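Local coordinates for protein monomethylamine methyltransferase MtmB1 (Methanosarcina barkeri, PDB 1NTH) that transfers the methyl group of monomethylamine to the corrinoid cofactor of its partner protein MtmC, feeding methanogenesis from methylamine, at residues A[62-75]-A[275-288]. Residues are numbered along the deposited sequence; the frame is centred on the assembly and turned at random. Where two conformers were deposited one is given.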
loop_
_atom_site.group_PDB
_atom_site.type_symbol
_atom_site.label_atom_id
_atom_site.label_comp_id
_atom_site.label_asym_id
_atom_site.label_seq_id
_atom_site.Cartn_x
_atom_site.Cartn_y
_atom_site.Cartn_z
ATOM N N LEU A 62 -36.952 9.000 -30.155
ATOM C CA LEU A 62 -35.960 9.959 -29.678
ATOM C C LEU A 62 -34.596 9.276 -29.607
ATOM O O LEU A 62 -33.575 9.873 -29.942
ATOM C CB LEU A 62 -36.339 10.496 -28.294
ATOM C CG LEU A 62 -35.257 11.314 -27.575
ATOM C CD1 LEU A 62 -34.832 12.498 -28.440
ATOM C CD2 LEU A 62 -35.784 11.795 -26.226
ATOM N N PHE A 63 -34.577 8.020 -29.169
ATOM C CA PHE A 63 -33.315 7.296 -29.082
ATOM C C PHE A 63 -32.729 7.121 -30.477
ATOM O O PHE A 63 -31.537 7.351 -30.696
ATOM C CB PHE A 63 -33.512 5.921 -28.439
ATOM C CG PHE A 63 -32.250 5.110 -28.362
ATOM C CD1 PHE A 63 -31.219 5.485 -27.505
ATOM C CD2 PHE A 63 -32.069 4.001 -29.181
ATOM C CE1 PHE A 63 -30.028 4.762 -27.461
ATOM C CE2 PHE A 63 -30.881 3.271 -29.144
ATOM C CZ PHE A 63 -29.859 3.657 -28.284
ATOM N N LYS A 64 -33.567 6.706 -31.421
ATOM C CA LYS A 64 -33.111 6.509 -32.791
ATOM C C LYS A 64 -32.606 7.821 -33.380
ATOM O O LYS A 64 -31.611 7.839 -34.099
ATOM C CB LYS A 64 -34.241 5.942 -33.652
ATOM C CG LYS A 64 -34.592 4.503 -33.306
ATOM C CD LYS A 64 -35.705 3.991 -34.209
ATOM C CE LYS A 64 -36.021 2.533 -33.920
ATOM N NZ LYS A 64 -37.112 2.011 -34.792
ATOM N N ALA A 65 -33.290 8.915 -33.064
ATOM C CA ALA A 65 -32.891 10.234 -33.554
ATOM C C ALA A 65 -31.512 10.612 -33.007
ATOM O O ALA A 65 -30.648 11.086 -33.745
ATOM C CB ALA A 65 -33.919 11.279 -33.138
ATOM N N GLY A 66 -31.314 10.404 -31.707
ATOM C CA GLY A 66 -30.033 10.721 -31.097
ATOM C C GLY A 66 -28.904 9.890 -31.681
ATOM O O GLY A 66 -27.808 10.397 -31.926
ATOM N N PHE A 67 -29.173 8.605 -31.895
ATOM C CA PHE A 67 -28.190 7.692 -32.465
ATOM C C PHE A 67 -27.837 8.164 -33.877
ATOM O O PHE A 67 -26.664 8.248 -34.243
ATOM C CB PHE A 67 -28.772 6.275 -32.531
ATOM C CG PHE A 67 -27.783 5.219 -32.958
ATOM C CD1 PHE A 67 -27.272 4.311 -32.032
ATOM C CD2 PHE A 67 -27.380 5.112 -34.287
ATOM C CE1 PHE A 67 -26.377 3.316 -32.423
ATOM C CE2 PHE A 67 -26.485 4.122 -34.690
ATOM C CZ PHE A 67 -25.982 3.218 -33.755
ATOM N N GLU A 68 -28.862 8.481 -34.663
ATOM C CA GLU A 68 -28.649 8.919 -36.040
ATOM C C GLU A 68 -27.930 10.260 -36.110
ATOM O O GLU A 68 -27.134 10.499 -37.019
ATOM C CB GLU A 68 -29.992 9.014 -36.770
ATOM C CG GLU A 68 -29.871 9.045 -38.288
ATOM C CD GLU A 68 -31.219 9.124 -38.984
ATOM O OE1 GLU A 68 -32.182 8.486 -38.502
ATOM O OE2 GLU A 68 -31.311 9.813 -40.022
ATOM N N MET A 69 -28.207 11.137 -35.153
ATOM C CA MET A 69 -27.544 12.433 -35.110
ATOM C C MET A 69 -26.037 12.212 -34.989
ATOM O O MET A 69 -25.243 12.788 -35.734
ATOM C CB MET A 69 -28.050 13.219 -33.897
ATOM C CG MET A 69 -27.491 14.623 -33.750
ATOM S SD MET A 69 -28.262 15.804 -34.875
ATOM C CE MET A 69 -27.198 17.215 -34.662
ATOM N N LEU A 70 -25.640 11.369 -34.042
ATOM C CA LEU A 70 -24.223 11.096 -33.834
ATOM C C LEU A 70 -23.592 10.407 -35.039
ATOM O O LEU A 70 -22.496 10.768 -35.467
ATOM C CB LEU A 70 -24.036 10.225 -32.587
ATOM C CG LEU A 70 -22.588 9.974 -32.157
ATOM C CD1 LEU A 70 -21.898 11.296 -31.831
ATOM C CD2 LEU A 70 -22.582 9.057 -30.936
ATOM N N LEU A 71 -24.290 9.419 -35.586
ATOM C CA LEU A 71 -23.791 8.670 -36.731
ATOM C C LEU A 71 -23.618 9.500 -38.004
ATOM O O LEU A 71 -22.608 9.380 -38.701
ATOM C CB LEU A 71 -24.721 7.492 -37.025
ATOM C CG LEU A 71 -24.385 6.682 -38.281
ATOM C CD1 LEU A 71 -23.028 6.004 -38.123
ATOM C CD2 LEU A 71 -25.469 5.649 -38.524
ATOM N N GLU A 72 -24.600 10.343 -38.302
ATOM C CA GLU A 72 -24.558 11.151 -39.523
ATOM C C GLU A 72 -23.691 12.409 -39.441
ATOM O O GLU A 72 -23.040 12.780 -40.420
ATOM C CB GLU A 72 -25.973 11.540 -39.939
ATOM C CG GLU A 72 -26.856 10.358 -40.290
ATOM C CD GLU A 72 -26.320 9.555 -41.461
ATOM O OE1 GLU A 72 -26.022 10.162 -42.509
ATOM O OE2 GLU A 72 -26.205 8.316 -41.336
ATOM N N CYS A 73 -23.675 13.060 -38.284
ATOM C CA CYS A 73 -22.887 14.278 -38.112
ATOM C C CYS A 73 -21.439 14.019 -37.744
ATOM O O CYS A 73 -20.520 14.533 -38.382
ATOM C CB CYS A 73 -23.494 15.164 -37.026
ATOM S SG CYS A 73 -25.079 15.885 -37.455
ATOM N N GLY A 74 -21.245 13.223 -36.700
ATOM C CA GLY A 74 -19.904 12.947 -36.230
ATOM C C GLY A 74 -19.563 13.986 -35.179
ATOM O O GLY A 74 -20.456 14.648 -34.636
ATOM N N ILE A 75 -18.273 14.146 -34.904
ATOM C CA ILE A 75 -17.808 15.097 -33.906
ATOM C C ILE A 75 -16.797 16.067 -34.509
ATOM O O ILE A 75 -15.852 15.657 -35.181
ATOM C CB ILE A 75 -17.134 14.361 -32.718
ATOM C CG1 ILE A 75 -18.132 13.396 -32.065
ATOM C CG2 ILE A 75 -16.607 15.368 -31.711
ATOM C CD1 ILE A 75 -19.326 14.072 -31.413
ATOM N N THR A 275 -32.728 17.975 -27.269
ATOM C CA THR A 275 -32.786 16.667 -26.625
ATOM C C THR A 275 -32.146 15.612 -27.527
ATOM O O THR A 275 -31.502 14.678 -27.048
ATOM C CB THR A 275 -34.242 16.280 -26.289
ATOM O OG1 THR A 275 -34.856 17.350 -25.554
ATOM C CG2 THR A 275 -34.275 15.014 -25.428
ATOM N N ILE A 276 -32.322 15.761 -28.838
ATOM C CA ILE A 276 -31.716 14.838 -29.787
ATOM C C ILE A 276 -30.199 14.927 -29.605
ATOM O O ILE A 276 -29.506 13.911 -29.560
ATOM C CB ILE A 276 -32.079 15.215 -31.246
ATOM C CG1 ILE A 276 -33.557 14.919 -31.498
ATOM C CG2 ILE A 276 -31.199 14.446 -32.229
ATOM C CD1 ILE A 276 -34.045 15.364 -32.872
ATOM N N VAL A 277 -29.693 16.150 -29.489
ATOM C CA VAL A 277 -28.263 16.366 -29.290
ATOM C C VAL A 277 -27.836 15.760 -27.954
ATOM O O VAL A 277 -26.782 15.129 -27.862
ATOM C CB VAL A 277 -27.919 17.879 -29.290
ATOM C CG1 VAL A 277 -26.513 18.106 -28.744
ATOM C CG2 VAL A 277 -28.019 18.425 -30.701
ATOM N N ASP A 278 -28.663 15.953 -26.931
ATOM C CA ASP A 278 -28.366 15.433 -25.597
ATOM C C ASP A 278 -28.213 13.911 -25.633
ATOM O O ASP A 278 -27.267 13.365 -25.063
ATOM C CB ASP A 278 -29.476 15.825 -24.620
ATOM C CG ASP A 278 -29.049 15.698 -23.171
ATOM O OD1 ASP A 278 -27.934 15.193 -22.920
ATOM O OD2 ASP A 278 -29.829 16.106 -22.287
ATOM N N VAL A 279 -29.140 13.224 -26.296
ATOM C CA VAL A 279 -29.051 11.769 -26.398
ATOM C C VAL A 279 -27.766 11.408 -27.140
ATOM O O VAL A 279 -27.041 10.492 -26.748
ATOM C CB VAL A 279 -30.279 11.179 -27.140
ATOM C CG1 VAL A 279 -30.051 9.703 -27.466
ATOM C CG2 VAL A 279 -31.523 11.340 -26.271
ATOM N N ALA A 280 -27.470 12.147 -28.204
ATOM C CA ALA A 280 -26.267 11.896 -28.982
ATOM C C ALA A 280 -24.994 12.060 -28.150
ATOM O O ALA A 280 -24.044 11.298 -28.323
ATOM C CB ALA A 280 -26.218 12.831 -30.195
ATOM N N THR A 281 -24.967 13.047 -27.256
ATOM C CA THR A 281 -23.771 13.257 -26.445
ATOM C C THR A 281 -23.655 12.257 -25.295
ATOM O O THR A 281 -22.547 11.999 -24.821
ATOM C CB THR A 281 -23.664 14.725 -25.932
ATOM O OG1 THR A 281 -24.791 15.061 -25.119
ATOM C CG2 THR A 281 -23.605 15.680 -27.118
ATOM N N HIS A 282 -24.780 11.692 -24.856
ATOM C CA HIS A 282 -24.748 10.667 -23.808
ATOM C C HIS A 282 -24.060 9.458 -24.442
ATOM O O HIS A 282 -23.226 8.797 -23.824
ATOM C CB HIS A 282 -26.161 10.252 -23.371
ATOM C CG HIS A 282 -26.726 11.066 -22.248
ATOM N ND1 HIS A 282 -27.109 12.382 -22.397
ATOM C CD2 HIS A 282 -26.994 10.739 -20.960
ATOM C CE1 HIS A 282 -27.590 12.830 -21.249
ATOM N NE2 HIS A 282 -27.531 11.853 -20.361
ATOM N N ILE A 283 -24.419 9.172 -25.692
ATOM C CA ILE A 283 -23.826 8.054 -26.416
ATOM C C ILE A 283 -22.350 8.330 -26.728
ATOM O O ILE A 283 -21.499 7.453 -26.581
ATOM C CB ILE A 283 -24.596 7.781 -27.742
ATOM C CG1 ILE A 283 -26.024 7.314 -27.428
ATOM C CG2 ILE A 283 -23.874 6.720 -28.560
ATOM C CD1 ILE A 283 -26.937 7.207 -28.662
ATOM N N ASN A 284 -22.042 9.552 -27.151
ATOM C CA ASN A 284 -20.661 9.902 -27.472
ATOM C C ASN A 284 -19.748 9.741 -26.251
ATOM O O ASN A 284 -18.564 9.442 -26.390
ATOM C CB ASN A 284 -20.579 11.341 -27.989
ATOM C CG ASN A 284 -19.231 11.658 -28.600
ATOM O OD1 ASN A 284 -18.754 10.930 -29.468
ATOM N ND2 ASN A 284 -18.608 12.747 -28.155
ATOM N N ALA A 285 -20.307 9.931 -25.061
ATOM C CA ALA A 285 -19.537 9.811 -23.829
ATOM C C ALA A 285 -18.868 8.444 -23.691
ATOM O O ALA A 285 -17.698 8.357 -23.322
ATOM C CB ALA A 285 -20.439 10.063 -22.624
ATOM N N VAL A 286 -19.602 7.378 -23.993
ATOM C CA VAL A 286 -19.043 6.034 -23.851
ATOM C C VAL A 286 -18.241 5.584 -25.065
ATOM O O VAL A 286 -17.593 4.538 -25.050
ATOM C CB VAL A 286 -20.161 4.997 -23.559
ATOM C CG1 VAL A 286 -20.890 5.383 -22.285
ATOM C CG2 VAL A 286 -21.147 4.918 -24.727
ATOM N N LEU A 287 -18.268 6.401 -26.108
ATOM C CA LEU A 287 -17.568 6.099 -27.343
ATOM C C LEU A 287 -16.229 6.834 -27.395
ATOM O O LEU A 287 -15.163 6.218 -27.416
ATOM C CB LEU A 287 -18.472 6.512 -28.513
ATOM C CG LEU A 287 -18.186 6.182 -29.973
ATOM C CD1 LEU A 287 -17.998 4.690 -30.165
ATOM C CD2 LEU A 287 -19.361 6.678 -30.814
ATOM N N MET A 288 -16.290 8.158 -27.392
ATOM C CA MET A 288 -15.098 8.988 -27.463
ATOM C C MET A 288 -14.315 9.091 -26.153
ATOM O O MET A 288 -13.084 9.049 -26.151
ATOM C CB MET A 288 -15.503 10.393 -27.926
ATOM C CG MET A 288 -14.382 11.417 -27.984
ATOM S SD MET A 288 -15.025 13.090 -28.296
ATOM C CE MET A 288 -15.553 13.554 -26.646
#
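Gly66 and Ala280 mark the close crossing of two helices through a buried interface: 62-73, from the N-terminal part of the chain, packs at -67° across 275-288, a helix on the outside of the TIM barrel that leads into barrel strand 293-300. The axes approach to 7.5 Å because small residues meet there. Gly66 CA lies 3.6 Å from Ile276 O in a CA-H...O contact, and Val279 CG1 takes the place that a CB on Gly66 would need; Ala280 CB comes to 3.4 Å from Gly66 O. Knobs fill holes on both sides of this point. Ile276 sits among Leu62, Ala65, Gly66 and Met69, its CG2 branch against Met69 CB at 3.8 Å. Leu70 enters between Ala280, Ile283, Asn284 and Leu287; with CG anti to the backbone N (chi1 -174°), its CD2 meets Ile283 CG2 at 3.6 Å while CD1 faces Asn284. At one end the side chains of Leu62 and Thr275 cross at about a right angle, with Leu62 CD2 3.6 Å from Thr275 CG2. Beyond the turn at Gly74, Ile75 comes from the opposite direction onto the Asn284 amide, its CD1 3.6 Å from ND2. That amide is held by Tyr86 at OD1 and Gln232 at ND2, with a weak further bond from ND2 to Met288 SD. A leucine in place of Asn284 would probably leave the Tyr86 hydroxyl and the Gln232 side chain without their amide partners in a buried place. No hydrogen bond joins the two segments, so their mutual hold rests on apolar shape fit, while the buried Asn284 amide finds its main polar partners outside both.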